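Local atomic coordinates of bifunctional GH43-CE protein (Bacteroides eggerthii, PDB entry 6MLY), a protein that probably hydrolyses xylan-derived xylosides with a family 43 glycoside hydrolase domain, joined in one chain to a carbohydrate esterase domain with an alpha/beta-hydrolase fold. Residues H532-Y537 against K602-F607; V550-S555 against G631-L636; A565-F570 against F579-I584. All coordinates share one frame; numbering follows the deposited sequence.

Contact 1 of 3, residues H532-Y537 against K602-F607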
loop_
_atom_site.group_PDB
_atom_site.type_symbol
_atom_site.label_atom_id
_atom_site.label_comp_id
_atom_site.label_asym_id
_atom_site.label_seq_id
_atom_site.Cartn_x
_atom_site.Cartn_y
_atom_site.Cartn_z
ATOM N N HIS A 532 19.007 2.262 -6.608
ATOM C CA HIS A 532 19.178 0.813 -6.539
ATOM C C HIS A 532 17.859 0.109 -6.194
ATOM O O HIS A 532 17.842 -0.801 -5.379
ATOM C CB HIS A 532 20.302 0.462 -5.559
ATOM C CG HIS A 532 21.648 0.946 -5.983
ATOM N ND1 HIS A 532 22.608 1.345 -5.074
ATOM C CD2 HIS A 532 22.200 1.103 -7.206
ATOM C CE1 HIS A 532 23.696 1.716 -5.721
ATOM N NE2 HIS A 532 23.469 1.584 -7.026
ATOM N N LYS A 533 16.780 0.489 -6.884
ATOM C CA LYS A 533 15.442 -0.054 -6.655
ATOM C C LYS A 533 14.880 -0.653 -7.949
ATOM O O LYS A 533 15.049 -0.068 -9.017
ATOM C CB LYS A 533 14.525 1.066 -6.164
ATOM C CG LYS A 533 14.697 1.437 -4.703
ATOM C CD LYS A 533 14.060 0.429 -3.776
ATOM C CE LYS A 533 14.267 0.756 -2.313
ATOM N NZ LYS A 533 13.644 2.050 -1.952
ATOM N N LEU A 534 14.190 -1.798 -7.840
ATOM C CA LEU A 534 13.527 -2.439 -8.995
ATOM C C LEU A 534 12.121 -2.911 -8.604
ATOM O O LEU A 534 11.827 -3.098 -7.420
ATOM C CB LEU A 534 14.380 -3.602 -9.524
ATOM C CG LEU A 534 14.694 -4.736 -8.544
ATOM C CD1 LEU A 534 13.481 -5.630 -8.303
ATOM C CD2 LEU A 534 15.858 -5.576 -9.056
ATOM N N ASP A 535 11.272 -3.096 -9.627
ATOM C CA ASP A 535 9.892 -3.561 -9.484
ATOM C C ASP A 535 9.725 -4.880 -10.249
ATOM O O ASP A 535 9.997 -4.930 -11.450
ATOM C CB ASP A 535 8.894 -2.527 -10.016
ATOM C CG ASP A 535 8.951 -1.174 -9.324
ATOM O OD1 ASP A 535 9.556 -1.093 -8.245
ATOM O OD2 ASP A 535 8.385 -0.210 -9.871
ATOM N N ILE A 536 9.264 -5.928 -9.550
ATOM C CA ILE A 536 9.032 -7.247 -10.152
ATOM C C ILE A 536 7.542 -7.375 -10.493
ATOM O O ILE A 536 6.701 -6.853 -9.770
ATOM C CB ILE A 536 9.523 -8.374 -9.221
ATOM C CG1 ILE A 536 10.982 -8.155 -8.809
ATOM C CG2 ILE A 536 9.315 -9.743 -9.862
ATOM C CD1 ILE A 536 11.535 -9.232 -7.910
ATOM N N TYR A 537 7.251 -8.055 -11.613
ATOM C CA TYR A 537 5.896 -8.325 -12.100
ATOM C C TYR A 537 5.851 -9.718 -12.734
ATOM O O TYR A 537 6.634 -9.995 -13.645
ATOM C CB TYR A 537 5.483 -7.330 -13.188
ATOM C CG TYR A 537 5.478 -5.876 -12.796
ATOM C CD1 TYR A 537 6.608 -5.086 -12.944
ATOM C CD2 TYR A 537 4.324 -5.274 -12.315
ATOM C CE1 TYR A 537 6.600 -3.740 -12.610
ATOM C CE2 TYR A 537 4.300 -3.933 -11.968
ATOM C CZ TYR A 537 5.440 -3.163 -12.118
ATOM O OH TYR A 537 5.412 -1.841 -11.772
ATOM N N LYS A 602 24.175 -4.588 -14.011
ATOM C CA LYS A 602 24.745 -5.901 -13.771
ATOM C C LYS A 602 24.387 -6.385 -12.360
ATOM O O LYS A 602 24.216 -7.583 -12.163
ATOM C CB LYS A 602 26.257 -5.872 -14.023
ATOM C CG LYS A 602 26.637 -5.712 -15.486
ATOM C CD LYS A 602 28.068 -6.096 -15.806
ATOM C CE LYS A 602 28.434 -5.949 -17.269
ATOM N NZ LYS A 602 27.646 -6.859 -18.135
ATOM N N ALA A 603 24.259 -5.456 -11.401
ATOM C CA ALA A 603 23.891 -5.774 -9.997
ATOM C C ALA A 603 22.415 -6.180 -9.879
ATOM O O ALA A 603 22.070 -7.074 -9.094
ATOM C CB ALA A 603 24.184 -4.597 -9.101
ATOM N N ALA A 604 21.542 -5.495 -10.627
ATOM C CA ALA A 604 20.124 -5.829 -10.665
ATOM C C ALA A 604 19.934 -7.256 -11.197
ATOM O O ALA A 604 19.120 -8.006 -10.672
ATOM C CB ALA A 604 19.372 -4.825 -11.498
ATOM N N ILE A 605 20.714 -7.624 -12.220
ATOM C CA ILE A 605 20.636 -8.948 -12.855
ATOM C C ILE A 605 21.160 -10.009 -11.874
ATOM O O ILE A 605 20.549 -11.072 -11.710
ATOM C CB ILE A 605 21.398 -8.965 -14.199
ATOM C CG1 ILE A 605 20.814 -7.958 -15.193
ATOM C CG2 ILE A 605 21.427 -10.368 -14.786
ATOM C CD1 ILE A 605 21.784 -7.525 -16.278
ATOM N N ARG A 606 22.300 -9.715 -11.237
ATOM C CA ARG A 606 22.879 -10.585 -10.214
ATOM C C ARG A 606 21.820 -10.882 -9.146
ATOM O O ARG A 606 21.679 -12.020 -8.720
ATOM C CB ARG A 606 24.117 -9.943 -9.580
ATOM C CG ARG A 606 25.412 -10.185 -10.339
ATOM C CD ARG A 606 26.618 -9.670 -9.578
ATOM N NE ARG A 606 26.541 -8.238 -9.315
ATOM C CZ ARG A 606 27.376 -7.334 -9.812
ATOM N NH1 ARG A 606 28.466 -7.727 -10.445
ATOM N NH2 ARG A 606 27.131 -6.043 -9.671
ATOM N N PHE A 607 21.076 -9.847 -8.742
ATOM C CA PHE A 607 20.049 -9.973 -7.712
ATOM C C PHE A 607 18.958 -10.957 -8.161
ATOM O O PHE A 607 18.507 -11.790 -7.371
ATOM C CB PHE A 607 19.449 -8.604 -7.380
ATOM C CG PHE A 607 18.337 -8.647 -6.367
ATOM C CD1 PHE A 607 18.616 -8.656 -5.009
ATOM C CD2 PHE A 607 17.011 -8.698 -6.770
ATOM C CE1 PHE A 607 17.592 -8.703 -4.075
ATOM C CE2 PHE A 607 15.989 -8.745 -5.831
ATOM C CZ PHE A 607 16.282 -8.747 -4.489
#
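Leu-534 and Ala-604 mark the closest pass of the two backbones, their CA atoms 7.6 Å apart, where strand 533-537 faces the side of helix 596-610. No hydrogen bond crosses this gap. The helix keeps its own regular pattern, with Arg-606 N bonded to Lys-602 O and Phe-607 N to Ala-603 O. The two segments touch through side chains.

Leu-534 carries the contact. Its CB points at the helix, and with chi1 at 59° CG sits between the backbone N and the carbonyl carbon, a placing from which CD2 extends furthest toward the helix. This one methyl serves both partners. It lies 4.3 Å from Ala-604 CB, and it also meets the Phe-607 ring obliquely, with CD2 of Leu-534 4.0 Å from CD2 of Phe-607. Ala-604 and Phe-607 are three residues apart, close to one helical turn, and therefore present side chains on the same face. Ala-604 offers a single methyl to the leucine, while the ring of Phe-607, its CG anti to the backbone N (chi1 178°), extends toward the strand. Ile-536 points to the same side but stays 4.9 Å from the helix segment; its side chain packs on Tyr-615 instead. The interface is thus small and wholly apolar, burying 126 Å² in all.

Helix 596-610 on one face of the mixed sheet and helix 563-577 on the other give the layering of the alpha/beta-hydrolase fold. Ile-584 of strand 579-584 packs against both Leu-534 and Ala-604, while His-532, just ahead of the strand, hydrogen-bonds to Asp-600 of the helix through NE2. Strand 533-537 runs antiparallel between strands 518-523 and 579-584; its alternate residues turn to the other face, where Asp-535 forms a salt bridge with Lys-563 of helix 563-577.

Contact 2 of 3, residues V550-S555 against G631-L636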
loop_
_atom_site.group_PDB
_atom_site.type_symbol
_atom_site.label_atom_id
_atom_site.label_comp_id
_atom_site.label_asym_id
_atom_site.label_seq_id
_atom_site.Cartn_x
_atom_site.Cartn_y
_atom_site.Cartn_z
ATOM N N VAL A 550 14.025 -7.610 -18.433
ATOM C CA VAL A 550 14.345 -6.390 -17.683
ATOM C C VAL A 550 13.989 -5.165 -18.537
ATOM O O VAL A 550 14.088 -5.214 -19.758
ATOM C CB VAL A 550 15.837 -6.379 -17.300
ATOM C CG1 VAL A 550 16.271 -5.063 -16.672
ATOM C CG2 VAL A 550 16.185 -7.550 -16.397
ATOM N N LEU A 551 13.594 -4.071 -17.877
ATOM C CA LEU A 551 13.296 -2.799 -18.536
ATOM C C LEU A 551 14.155 -1.692 -17.914
ATOM O O LEU A 551 14.083 -1.455 -16.700
ATOM C CB LEU A 551 11.811 -2.454 -18.365
ATOM C CG LEU A 551 10.807 -3.586 -18.584
ATOM C CD1 LEU A 551 9.392 -3.093 -18.318
ATOM C CD2 LEU A 551 10.910 -4.148 -19.995
ATOM N N ILE A 552 14.938 -1.004 -18.753
ATOM C CA ILE A 552 15.622 0.227 -18.361
ATOM C C ILE A 552 14.962 1.401 -19.097
ATOM O O ILE A 552 14.467 1.254 -20.210
ATOM C CB ILE A 552 17.139 0.138 -18.617
ATOM C CG1 ILE A 552 17.717 -1.178 -18.086
ATOM C CG2 ILE A 552 17.858 1.348 -18.034
ATOM C CD1 ILE A 552 19.218 -1.293 -18.196
ATOM N N TYR A 553 14.959 2.563 -18.440
ATOM C CA TYR A 553 14.237 3.752 -18.878
ATOM C C TYR A 553 15.209 4.738 -19.530
ATOM O O TYR A 553 16.380 4.839 -19.136
ATOM C CB TYR A 553 13.544 4.433 -17.695
ATOM C CG TYR A 553 14.453 4.657 -16.513
ATOM C CD1 TYR A 553 15.269 5.776 -16.431
ATOM C CD2 TYR A 553 14.538 3.718 -15.499
ATOM C CE1 TYR A 553 16.129 5.968 -15.363
ATOM C CE2 TYR A 553 15.395 3.894 -14.429
ATOM C CZ TYR A 553 16.194 5.021 -14.357
ATOM O OH TYR A 553 17.036 5.190 -13.298
ATOM N N GLY A 554 14.685 5.467 -20.520
ATOM C CA GLY A 554 15.347 6.610 -21.118
ATOM C C GLY A 554 15.298 7.819 -20.201
ATOM O O GLY A 554 14.228 8.225 -19.763
ATOM N N SER A 555 16.476 8.379 -19.906
ATOM C CA SER A 555 16.589 9.541 -19.040
ATOM C C SER A 555 17.726 10.478 -19.477
ATOM O O SER A 555 17.902 11.532 -18.874
ATOM C CB SER A 555 16.784 9.092 -17.618
ATOM O OG SER A 555 17.914 8.234 -17.501
ATOM N N GLY A 631 18.303 1.838 -23.660
ATOM C CA GLY A 631 18.796 1.035 -24.783
ATOM C C GLY A 631 20.315 0.932 -24.793
ATOM O O GLY A 631 20.864 -0.151 -24.990
ATOM N N HIS A 632 20.988 2.069 -24.577
ATOM C CA HIS A 632 22.442 2.129 -24.431
ATOM C C HIS A 632 22.925 1.137 -23.366
ATOM O O HIS A 632 23.837 0.355 -23.625
ATOM C CB HIS A 632 22.905 3.550 -24.080
ATOM C CG HIS A 632 24.311 3.604 -23.586
ATOM N ND1 HIS A 632 24.621 3.558 -22.239
ATOM C CD2 HIS A 632 25.486 3.681 -24.246
ATOM C CE1 HIS A 632 25.928 3.612 -22.090
ATOM N NE2 HIS A 632 26.483 3.685 -23.309
ATOM N N LEU A 633 22.321 1.195 -22.169
ATOM C CA LEU A 633 22.766 0.399 -21.019
ATOM C C LEU A 633 22.411 -1.082 -21.219
ATOM O O LEU A 633 23.189 -1.967 -20.837
ATOM C CB LEU A 633 22.142 0.964 -19.739
ATOM C CG LEU A 633 22.727 2.291 -19.254
ATOM C CD1 LEU A 633 21.851 2.917 -18.177
ATOM C CD2 LEU A 633 24.146 2.111 -18.740
ATOM N N ALA A 634 21.246 -1.345 -21.826
ATOM C CA ALA A 634 20.836 -2.703 -22.191
ATOM C C ALA A 634 21.807 -3.285 -23.229
ATOM O O ALA A 634 22.188 -4.452 -23.146
ATOM C CB ALA A 634 19.419 -2.692 -22.710
ATOM N N SER A 635 22.207 -2.463 -24.203
ATOM C CA SER A 635 23.132 -2.884 -25.257
ATOM C C SER A 635 24.511 -3.199 -24.662
ATOM O O SER A 635 25.054 -4.279 -24.898
ATOM C CB SER A 635 23.223 -1.844 -26.342
ATOM O OG SER A 635 21.982 -1.719 -27.022
ATOM N N LEU A 636 25.047 -2.248 -23.882
ATOM C CA LEU A 636 26.369 -2.351 -23.245
ATOM C C LEU A 636 26.409 -3.578 -22.327
ATOM O O LEU A 636 27.450 -4.215 -22.195
ATOM C CB LEU A 636 26.648 -1.060 -22.463
ATOM C CG LEU A 636 28.052 -0.921 -21.876
ATOM C CD1 LEU A 636 29.085 -0.776 -22.981
ATOM C CD2 LEU A 636 28.131 0.264 -20.930
#
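Ile-552, which has the most surface buried here, projects from strand 546-552 onto helix 629-639, against Leu-633 and Ala-634. CA of Ile-552 lies 7.1 Å from CA of Ala-634. CG1 stands beside the backbone N and the chain beyond it is extended (chi2 -175°), which carries CD1 to the helix surface. There CD1 of Ile-552 rests 4.0 Å from CB of Leu-633 and also touches the helix backbone, 4.2 Å from N of Ala-634.

Leu-633 meets the isoleucine with the root of its side chain rather than with its methyl groups, and the two side chains cross at about a right angle. Ala-634 turns CB toward the strand but keeps 4.7 Å from it; this methyl packs on Ile-624 of strand 621-627. Ile-552 is further surrounded by Ile-584 and by Val-601 of helix 596-610.

Within the helix, Gly-631 O accepts from both N and OG of Ser-635, from opposite faces of the carbonyl plane. The hydroxyl bond, 2.8 Å from Ser-635 OG to Gly-631 O, comes from 38° out of that plane.

Gly-626, Ser-628 and Gly-630 form a GxSxG sequence that runs from the end of strand 621-627 into the first turn of helix 629-639, and Ile-552 touches residues of it. The arrangement is consistent with the nucleophile elbow of an alpha/beta hydrolase, a sharp strand-to-helix turn packed against the neighbouring parallel strand.

Contact 3 of 3, residues A565-F570 against F579-I584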
loop_
_atom_site.group_PDB
_atom_site.type_symbol
_atom_site.label_atom_id
_atom_site.label_comp_id
_atom_site.label_asym_id
_atom_site.label_seq_id
_atom_site.Cartn_x
_atom_site.Cartn_y
_atom_site.Cartn_z
ATOM N N ALA A 565 7.799 4.397 -15.524
ATOM C CA ALA A 565 7.543 4.869 -16.909
ATOM C C ALA A 565 7.852 3.767 -17.936
ATOM O O ALA A 565 7.155 3.642 -18.942
ATOM C CB ALA A 565 8.353 6.113 -17.199
ATOM N N ALA A 566 8.909 2.992 -17.669
ATOM C CA ALA A 566 9.340 1.888 -18.521
ATOM C C ALA A 566 8.267 0.793 -18.561
ATOM O O ALA A 566 8.058 0.161 -19.596
ATOM C CB ALA A 566 10.656 1.343 -18.023
ATOM N N PHE A 567 7.597 0.575 -17.425
ATOM C CA PHE A 567 6.578 -0.467 -17.303
ATOM C C PHE A 567 5.368 -0.141 -18.191
ATOM O O PHE A 567 4.844 -1.015 -18.890
ATOM C CB PHE A 567 6.150 -0.654 -15.846
ATOM C CG PHE A 567 5.209 -1.814 -15.651
ATOM C CD1 PHE A 567 5.663 -3.118 -15.792
ATOM C CD2 PHE A 567 3.867 -1.608 -15.372
ATOM C CE1 PHE A 567 4.798 -4.192 -15.634
ATOM C CE2 PHE A 567 3.005 -2.682 -15.214
ATOM C CZ PHE A 567 3.471 -3.972 -15.345
ATOM N N GLN A 568 4.935 1.124 -18.167
ATOM C CA GLN A 568 3.736 1.551 -18.882
ATOM C C GLN A 568 3.922 1.371 -20.393
ATOM O O GLN A 568 2.939 1.199 -21.107
ATOM C CB GLN A 568 3.390 2.999 -18.524
ATOM C CG GLN A 568 2.784 3.137 -17.134
ATOM C CD GLN A 568 2.728 4.569 -16.663
ATOM O OE1 GLN A 568 2.249 5.457 -17.365
ATOM N NE2 GLN A 568 3.216 4.805 -15.457
ATOM N N VAL A 569 5.180 1.400 -20.853
ATOM C CA VAL A 569 5.540 1.298 -22.276
ATOM C C VAL A 569 5.569 -0.174 -22.719
ATOM O O VAL A 569 4.982 -0.513 -23.748
ATOM C CB VAL A 569 6.895 1.977 -22.559
ATOM C CG1 VAL A 569 7.291 1.850 -24.022
ATOM C CG2 VAL A 569 6.899 3.438 -22.131
ATOM N N PHE A 570 6.279 -1.021 -21.959
ATOM C CA PHE A 570 6.523 -2.430 -22.322
ATOM C C PHE A 570 5.615 -3.374 -21.520
ATOM O O PHE A 570 4.943 -4.229 -22.103
ATOM C CB PHE A 570 7.985 -2.813 -22.075
ATOM C CG PHE A 570 9.006 -1.918 -22.729
ATOM C CD1 PHE A 570 9.104 -1.847 -24.112
ATOM C CD2 PHE A 570 9.878 -1.157 -21.965
ATOM C CE1 PHE A 570 10.048 -1.030 -24.715
ATOM C CE2 PHE A 570 10.821 -0.338 -22.572
ATOM C CZ PHE A 570 10.903 -0.274 -23.946
ATOM N N PHE A 579 5.964 -13.552 -19.778
ATOM C CA PHE A 579 7.271 -13.137 -19.266
ATOM C C PHE A 579 7.114 -12.436 -17.912
ATOM O O PHE A 579 6.249 -11.572 -17.744
ATOM C CB PHE A 579 7.971 -12.186 -20.237
ATOM C CG PHE A 579 8.655 -12.860 -21.401
ATOM C CD1 PHE A 579 8.155 -12.737 -22.691
ATOM C CD2 PHE A 579 9.808 -13.606 -21.207
ATOM C CE1 PHE A 579 8.790 -13.356 -23.756
ATOM C CE2 PHE A 579 10.444 -14.219 -22.274
ATOM C CZ PHE A 579 9.931 -14.097 -23.544
ATOM N N ALA A 580 7.972 -12.811 -16.959
ATOM C CA ALA A 580 8.182 -12.012 -15.764
ATOM C C ALA A 580 8.904 -10.731 -16.183
ATOM O O ALA A 580 9.821 -10.780 -16.993
ATOM C CB ALA A 580 8.975 -12.783 -14.739
ATOM N N VAL A 581 8.465 -9.595 -15.643
ATOM C CA VAL A 581 9.000 -8.296 -16.019
ATOM C C VAL A 581 9.687 -7.689 -14.792
ATOM O O VAL A 581 9.200 -7.848 -13.670
ATOM C CB VAL A 581 7.889 -7.384 -16.575
ATOM C CG1 VAL A 581 8.419 -6.014 -16.965
ATOM C CG2 VAL A 581 7.158 -8.034 -17.742
ATOM N N VAL A 582 10.825 -7.019 -15.024
ATOM C CA VAL A 582 11.638 -6.413 -13.964
ATOM C C VAL A 582 12.155 -5.059 -14.456
ATOM O O VAL A 582 13.267 -4.973 -14.958
ATOM C CB VAL A 582 12.819 -7.314 -13.543
ATOM C CG1 VAL A 582 13.650 -6.677 -12.438
ATOM C CG2 VAL A 582 12.373 -8.708 -13.132
ATOM N N SER A 583 11.356 -4.001 -14.301
ATOM C CA SER A 583 11.870 -2.658 -14.544
ATOM C C SER A 583 12.780 -2.256 -13.377
ATOM O O SER A 583 12.437 -2.475 -12.213
ATOM C CB SER A 583 10.769 -1.657 -14.758
ATOM O OG SER A 583 11.285 -0.497 -15.399
ATOM N N ILE A 584 13.940 -1.679 -13.706
ATOM C CA ILE A 584 14.976 -1.369 -12.725
ATOM C C ILE A 584 15.272 0.134 -12.765
ATOM O O ILE A 584 14.966 0.805 -13.755
ATOM C CB ILE A 584 16.246 -2.206 -12.987
ATOM C CG1 ILE A 584 17.011 -1.727 -14.225
ATOM C CG2 ILE A 584 15.910 -3.688 -13.070
ATOM C CD1 ILE A 584 18.337 -2.422 -14.430
#
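Ala-566 and Phe-567 lay helix 563-577 on strand 579-584, the last two elements of a beta-alpha-beta unit that starts with strand 546-552. The axes of the helix and strand segments approach to 8.5 Å, their directions 144° apart.

Ala-566 comes first, its CB directed at Ser-583 and meeting OG of that residue. The hydroxyl is turned to the helix side with OG anti to the backbone N (chi1 -161°), where it hydrogen-bonds with Lys-563 O in the first turn of the helix and with Leu-551 O of the adjoining strand. Both partners are carbonyl oxygens, so the single hydroxyl proton must be shared between them or alternate, and the serine bridges the helix start and the adjoining strand.

Phe-567 follows, and its CA is the closest to the strand, 6.4 Å from CA of Ser-583. Its ring turns an edge to Val-581, with CD1 of Phe-567 4.2 Å from CG1 of Val-581 and that methyl near the ring plane; the two side chains cross at about a right angle. The ring also stacks with Tyr-537 of the next strand in the sheet.

From Phe-567 to Phe-570 the helix widens into a pi-type turn. Phe-570 points back to the sheet but stays 6.0 Å from the strand segment, packing on Leu-551, and over the centre of its ring stands the Val-569 methyl CG1, 4.0 Å above the plane.

How the contacts relate
All three contacts are buried and belong to the same mixed sheet of the esterase domain, but they lie on two faces of it. Contacts 1 and 2 set helices 596-610 and 629-639 on one face; contact 3 sets helix 563-577 on the other. Strand 579-584 joins them, pairing antiparallel with 533-537 (Tyr-537 O to Val-581 N, 2.7 Å, a probable hydrogen bond) and parallel with 546-552. Contacts 1 and 2 do not touch each other and are purely apolar across their interfaces, each resting on one aliphatic side chain. Contact 3, nested within both chain loops, adds a buried hydroxyl, and contact 2 lies nearest the probable nucleophile elbow.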